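Local coordinates for protein hemoglobin subunit alpha (Isurus oxyrinchus, PDB 3MKB) that carries heme and, as the alpha subunit of the shark's tetrameric hemoglobin, probably binds oxygen reversibly for transport in the blood, at residues A[104-107]-A[108-111]; A[11-14]-A[15-19]. One frame throughout, in Å; residues are numbered along the deposited sequence.

Contact 1 of 2, residues A[104-107]-A[108-111]; sequences CILV and TLAT
C104 O is gripped twice by T108, whose backbone N lies 3.1 Å from C104 O and whose hydroxyl OG1 comes to 2.9 Å from C104 O. This is the familiar way a threonine inside an alpha helix doubles the i to i-4 bond, here in the G helix of the globin fold. The two donors reach the oxygen from opposite faces of its carbonyl plane. With chi1 at -60°, OG1 of T108 sits beside its own backbone N and is carried back over the preceding turn; the same hydroxyl has a weak bond with R31 NE on helix 21-35. T111 makes a different, i to i-3 bond: with OG1 between its backbone N and carbonyl carbon (chi1 71°), T111 OG1 donates to T108 O at 2.9 Å, tilted from the carbonyl plane. With a valine in place of T111 the hydroxyl is gone, and T108 O and E27, its weak hydrogen-bond partner, would probably each be left without that mate.

The apolar side of the helix is built differently. I105 and L109 run side by side and point the same way, CG2 of I105 lying 4.2 Å from CD1 of L109, while CG of L109 rests 3.3 Å from I105 O. The side chain of I105 is about 5 Å from the heme and also packs on L128 of helix 118-135; V107, A110 and T111 also pack on the beta subunit, V107 against F117 of that chain. At the end of this stretch, T111 CG2 closes to 3.1 Å from V107 O.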
ATOM      1  N   CYS A 104     -13.213  -1.608   4.317  1.00 26.19           N
ATOM      2  CA  CYS A 104     -14.385  -0.955   4.882  1.00 26.85           C
ATOM      3  C   CYS A 104     -15.695  -1.733   4.596  1.00 26.10           C
ATOM      4  O   CYS A 104     -16.528  -1.766   5.444  1.00 25.77           O
ATOM      5  CB  CYS A 104     -14.527   0.502   4.369  1.00 25.66           C
ATOM      6  SG  CYS A 104     -13.232   1.495   5.047  1.00 28.24           S
ATOM      7  N   ILE A 105     -15.824  -2.381   3.437  1.00 26.41           N
ATOM      8  CA  ILE A 105     -16.983  -3.240   3.207  1.00 25.00           C
ATOM      9  C   ILE A 105     -16.925  -4.452   4.121  1.00 25.87           C
ATOM     10  O   ILE A 105     -17.949  -4.864   4.700  1.00 27.52           O
ATOM     11  CB  ILE A 105     -17.076  -3.726   1.693  1.00 27.30           C
ATOM     12  CG1 ILE A 105     -17.475  -2.558   0.779  1.00 25.20           C
ATOM     13  CG2 ILE A 105     -18.196  -4.804   1.561  1.00 24.43           C
ATOM     14  CD1 ILE A 105     -17.346  -2.835  -0.730  1.00 26.04           C
ATOM     15  N   LEU A 106     -15.733  -5.023   4.280  1.00 28.61           N
ATOM     16  CA  LEU A 106     -15.585  -6.231   5.102  1.00 28.55           C
ATOM     17  C   LEU A 106     -15.921  -5.881   6.546  1.00 28.92           C
ATOM     18  O   LEU A 106     -16.613  -6.635   7.223  1.00 29.62           O
ATOM     19  CB  LEU A 106     -14.171  -6.764   5.033  1.00 28.49           C
ATOM     20  CG  LEU A 106     -13.807  -7.371   3.647  1.00 30.60           C
ATOM     21  CD1 LEU A 106     -12.342  -7.731   3.716  1.00 27.03           C
ATOM     22  CD2 LEU A 106     -14.683  -8.622   3.323  1.00 28.95           C
ATOM     23  N   VAL A 107     -15.367  -4.770   7.041  1.00 27.87           N
ATOM     24  CA  VAL A 107     -15.710  -4.344   8.414  1.00 27.34           C
ATOM     25  C   VAL A 107     -17.209  -4.100   8.649  1.00 26.01           C
ATOM     26  O   VAL A 107     -17.765  -4.457   9.683  1.00 26.54           O
ATOM     27  CB  VAL A 107     -14.864  -3.145   8.847  1.00 27.78           C
ATOM     28  CG1 VAL A 107     -15.483  -2.478  10.160  1.00 28.16           C
ATOM     29  CG2 VAL A 107     -13.407  -3.587   8.943  1.00 23.63           C
ATOM     30  N   THR A 108     -17.877  -3.474   7.695  1.00 26.47           N
ATOM     31  CA  THR A 108     -19.332  -3.330   7.721  1.00 26.18           C
ATOM     32  C   THR A 108     -20.004  -4.687   7.854  1.00 26.09           C
ATOM     33  O   THR A 108     -20.983  -4.831   8.609  1.00 25.71           O
ATOM     34  CB  THR A 108     -19.859  -2.598   6.437  1.00 25.67           C
ATOM     35  OG1 THR A 108     -19.278  -1.298   6.356  1.00 26.29           O
ATOM     36  CG2 THR A 108     -21.399  -2.535   6.345  1.00 27.33           C
ATOM     37  N   LEU A 109     -19.552  -5.710   7.107  1.00 27.59           N
ATOM     38  CA  LEU A 109     -20.277  -7.009   7.199  1.00 25.66           C
ATOM     39  C   LEU A 109     -20.071  -7.609   8.583  1.00 27.88           C
ATOM     40  O   LEU A 109     -20.999  -8.206   9.172  1.00 26.15           O
ATOM     41  CB  LEU A 109     -19.781  -7.988   6.121  1.00 26.27           C
ATOM     42  CG  LEU A 109     -20.027  -7.474   4.676  1.00 27.13           C
ATOM     43  CD1 LEU A 109     -19.146  -8.305   3.624  1.00 30.69           C
ATOM     44  CD2 LEU A 109     -21.517  -7.579   4.348  1.00 29.78           C
ATOM     45  N   ALA A 110     -18.849  -7.422   9.106  1.00 26.91           N
ATOM     46  CA  ALA A 110     -18.494  -7.957  10.399  1.00 27.77           C
ATOM     47  C   ALA A 110     -19.371  -7.340  11.452  1.00 28.90           C
ATOM     48  O   ALA A 110     -19.660  -7.984  12.458  1.00 29.09           O
ATOM     49  CB  ALA A 110     -17.009  -7.660  10.719  1.00 25.61           C
ATOM     50  N   THR A 111     -19.786  -6.085  11.277  1.00 30.54           N
ATOM     51  CA  THR A 111     -20.593  -5.462  12.336  1.00 30.68           C
ATOM     52  C   THR A 111     -22.026  -5.927  12.235  1.00 32.46           C
ATOM     53  O   THR A 111     -22.779  -5.806  13.182  1.00 33.04           O
ATOM     54  CB  THR A 111     -20.630  -3.932  12.262  1.00 31.15           C
ATOM     55  OG1 THR A 111     -21.418  -3.524  11.140  1.00 35.69           O
ATOM     56  CG2 THR A 111     -19.185  -3.308  12.240  1.00 27.66           C
TER

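Contact 2 of 2, residues A[11-14]-A[15-19]; sequences GAIA and KILAS
I13 and L17 meet one turn apart on the A helix of the globin fold, where their side chains cross obliquely and CG2 of I13 lies 4.0 Å from CD1 of L17. CG of L17, beside its own backbone N (chi1 -75°), lies 3.6 Å from I13 O. That oxygen is also where the backbone bond is straightest: L17 N donates to it at 2.9 Å with an N-H...O angle of 172°, nearly along the C=O axis, and I16 N adds a weak second bond.

The outer side of the same stretch of helix is less regular. I16 has a chi1 of 107°, between staggered positions, which presses its CG2 to 3.1 Å from A12 O, the acceptor of its own backbone N. K15 folds back on the helix through bends at chi2, chi3 and chi4; its CD passes 3.3 Å from G11 O, and its NZ returns to 3.9 Å from A14 CB. From there NZ makes a long, weak ion pair with E71.

Three neighbouring helices pack around this stretch: I13 lies on T120 and V124 of helix 118-135, I16 and L17 touch Y24 of helix 21-35, and A14, K15 and L17, the last shared between two helices, lie against helix 53-70 through A70, V67 and I63.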
ATOM      1  N   GLY A  11     -22.559 -16.151  -2.756  1.00 37.61           N
ATOM      2  CA  GLY A  11     -23.999 -16.196  -3.075  1.00 36.89           C
ATOM      3  C   GLY A  11     -24.877 -15.761  -1.906  1.00 37.20           C
ATOM      4  O   GLY A  11     -25.730 -14.860  -2.035  1.00 35.79           O
ATOM      5  N   ALA A  12     -24.670 -16.398  -0.750  1.00 37.09           N
ATOM      6  CA  ALA A  12     -25.450 -16.033   0.438  1.00 36.69           C
ATOM      7  C   ALA A  12     -25.206 -14.575   0.853  1.00 36.29           C
ATOM      8  O   ALA A  12     -26.167 -13.862   1.115  1.00 35.91           O
ATOM      9  CB  ALA A  12     -25.158 -17.028   1.633  1.00 37.29           C
ATOM     10  N   ILE A  13     -23.927 -14.159   0.955  1.00 37.40           N
ATOM     11  CA  ILE A  13     -23.575 -12.735   1.205  1.00 37.27           C
ATOM     12  C   ILE A  13     -24.236 -11.776   0.183  1.00 37.17           C
ATOM     13  O   ILE A  13     -24.799 -10.747   0.586  1.00 36.70           O
ATOM     14  CB  ILE A  13     -22.024 -12.470   1.300  1.00 36.91           C
ATOM     15  CG1 ILE A  13     -21.330 -13.328   2.380  1.00 38.40           C
ATOM     16  CG2 ILE A  13     -21.677 -10.952   1.503  1.00 38.42           C
ATOM     17  CD1 ILE A  13     -21.613 -12.980   3.782  1.00 40.63           C
ATOM     18  N   ALA A  14     -24.135 -12.090  -1.118  1.00 36.09           N
ATOM     19  CA  ALA A  14     -24.774 -11.270  -2.178  1.00 37.03           C
ATOM     20  C   ALA A  14     -26.265 -11.061  -1.951  1.00 36.99           C
ATOM     21  O   ALA A  14     -26.797  -9.960  -2.105  1.00 36.77           O
ATOM     22  CB  ALA A  14     -24.547 -11.910  -3.577  1.00 36.84           C
ATOM     23  N   LYS A  15     -26.948 -12.123  -1.544  1.00 37.86           N
ATOM     24  CA  LYS A  15     -28.368 -12.033  -1.277  1.00 38.24           C
ATOM     25  C   LYS A  15     -28.654 -11.115  -0.093  1.00 38.26           C
ATOM     26  O   LYS A  15     -29.632 -10.382  -0.104  1.00 37.88           O
ATOM     27  CB  LYS A  15     -28.986 -13.432  -1.105  1.00 39.82           C
ATOM     28  CG  LYS A  15     -29.308 -14.189  -2.436  1.00 41.20           C
ATOM     29  CD  LYS A  15     -28.435 -13.831  -3.690  1.00 46.78           C
ATOM     30  CE  LYS A  15     -29.064 -12.672  -4.497  1.00 51.10           C
ATOM     31  NZ  LYS A  15     -28.099 -11.769  -5.224  1.00 52.70           N
ATOM     32  N   ILE A  16     -27.790 -11.119   0.917  1.00 36.93           N
ATOM     33  CA  ILE A  16     -28.068 -10.248   2.041  1.00 37.47           C
ATOM     34  C   ILE A  16     -27.765  -8.788   1.703  1.00 36.48           C
ATOM     35  O   ILE A  16     -28.531  -7.903   2.119  1.00 37.10           O
ATOM     36  CB  ILE A  16     -27.544 -10.770   3.459  1.00 38.58           C
ATOM     37  CG1 ILE A  16     -26.328 -10.032   4.002  1.00 40.56           C
ATOM     38  CG2 ILE A  16     -27.379 -12.270   3.529  1.00 38.19           C
ATOM     39  CD1 ILE A  16     -26.750  -9.111   5.100  1.00 43.50           C
ATOM     40  N   LEU A  17     -26.672  -8.540   0.969  1.00 35.75           N
ATOM     41  CA  LEU A  17     -26.335  -7.186   0.475  1.00 35.17           C
ATOM     42  C   LEU A  17     -27.482  -6.614  -0.385  1.00 35.35           C
ATOM     43  O   LEU A  17     -27.852  -5.414  -0.259  1.00 35.03           O
ATOM     44  CB  LEU A  17     -25.042  -7.221  -0.359  1.00 35.46           C
ATOM     45  CG  LEU A  17     -23.733  -7.355   0.433  1.00 35.92           C
ATOM     46  CD1 LEU A  17     -22.571  -7.596  -0.536  1.00 39.01           C
ATOM     47  CD2 LEU A  17     -23.490  -6.092   1.287  1.00 37.16           C
ATOM     48  N   ALA A  18     -28.020  -7.474  -1.250  1.00 34.48           N
ATOM     49  CA  ALA A  18     -29.098  -7.089  -2.191  1.00 35.32           C
ATOM     50  C   ALA A  18     -30.320  -6.529  -1.493  1.00 34.85           C
ATOM     51  O   ALA A  18     -31.008  -5.673  -2.041  1.00 35.41           O
ATOM     52  CB  ALA A  18     -29.475  -8.250  -3.032  1.00 33.99           C
ATOM     53  N   SER A  19     -30.609  -7.022  -0.290  1.00 36.03           N
ATOM     54  CA  SER A  19     -31.748  -6.502   0.472  1.00 37.40           C
ATOM     55  C   SER A  19     -31.622  -5.077   0.925  1.00 36.78           C
ATOM     56  O   SER A  19     -32.635  -4.419   1.156  1.00 38.51           O
ATOM     57  CB  SER A  19     -31.967  -7.337   1.717  1.00 36.55           C
ATOM     58  OG  SER A  19     -32.396  -8.632   1.353  1.00 43.72           O
TER

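From the N terminus, contact 2 comes first, on helix 4-19, and is complete long before contact 1 appears on helix 97-112. Each is a local contact within a single helix, about two turns long, and closes no loop, so they stand in series, neither nested nor crossed. What brings them together is the fold: their centres are about 14 Å apart, yet they touch, with L109 CD2 lying 3.9 Å from L17 CD2 and L109 CD1 packing on I13. Helices 21-35 and 118-135 border both, V124 touching I13 as well as L106. Contact 1 extends this shared core toward the heme and the beta subunit, while contact 2 joins it to helix 53-70.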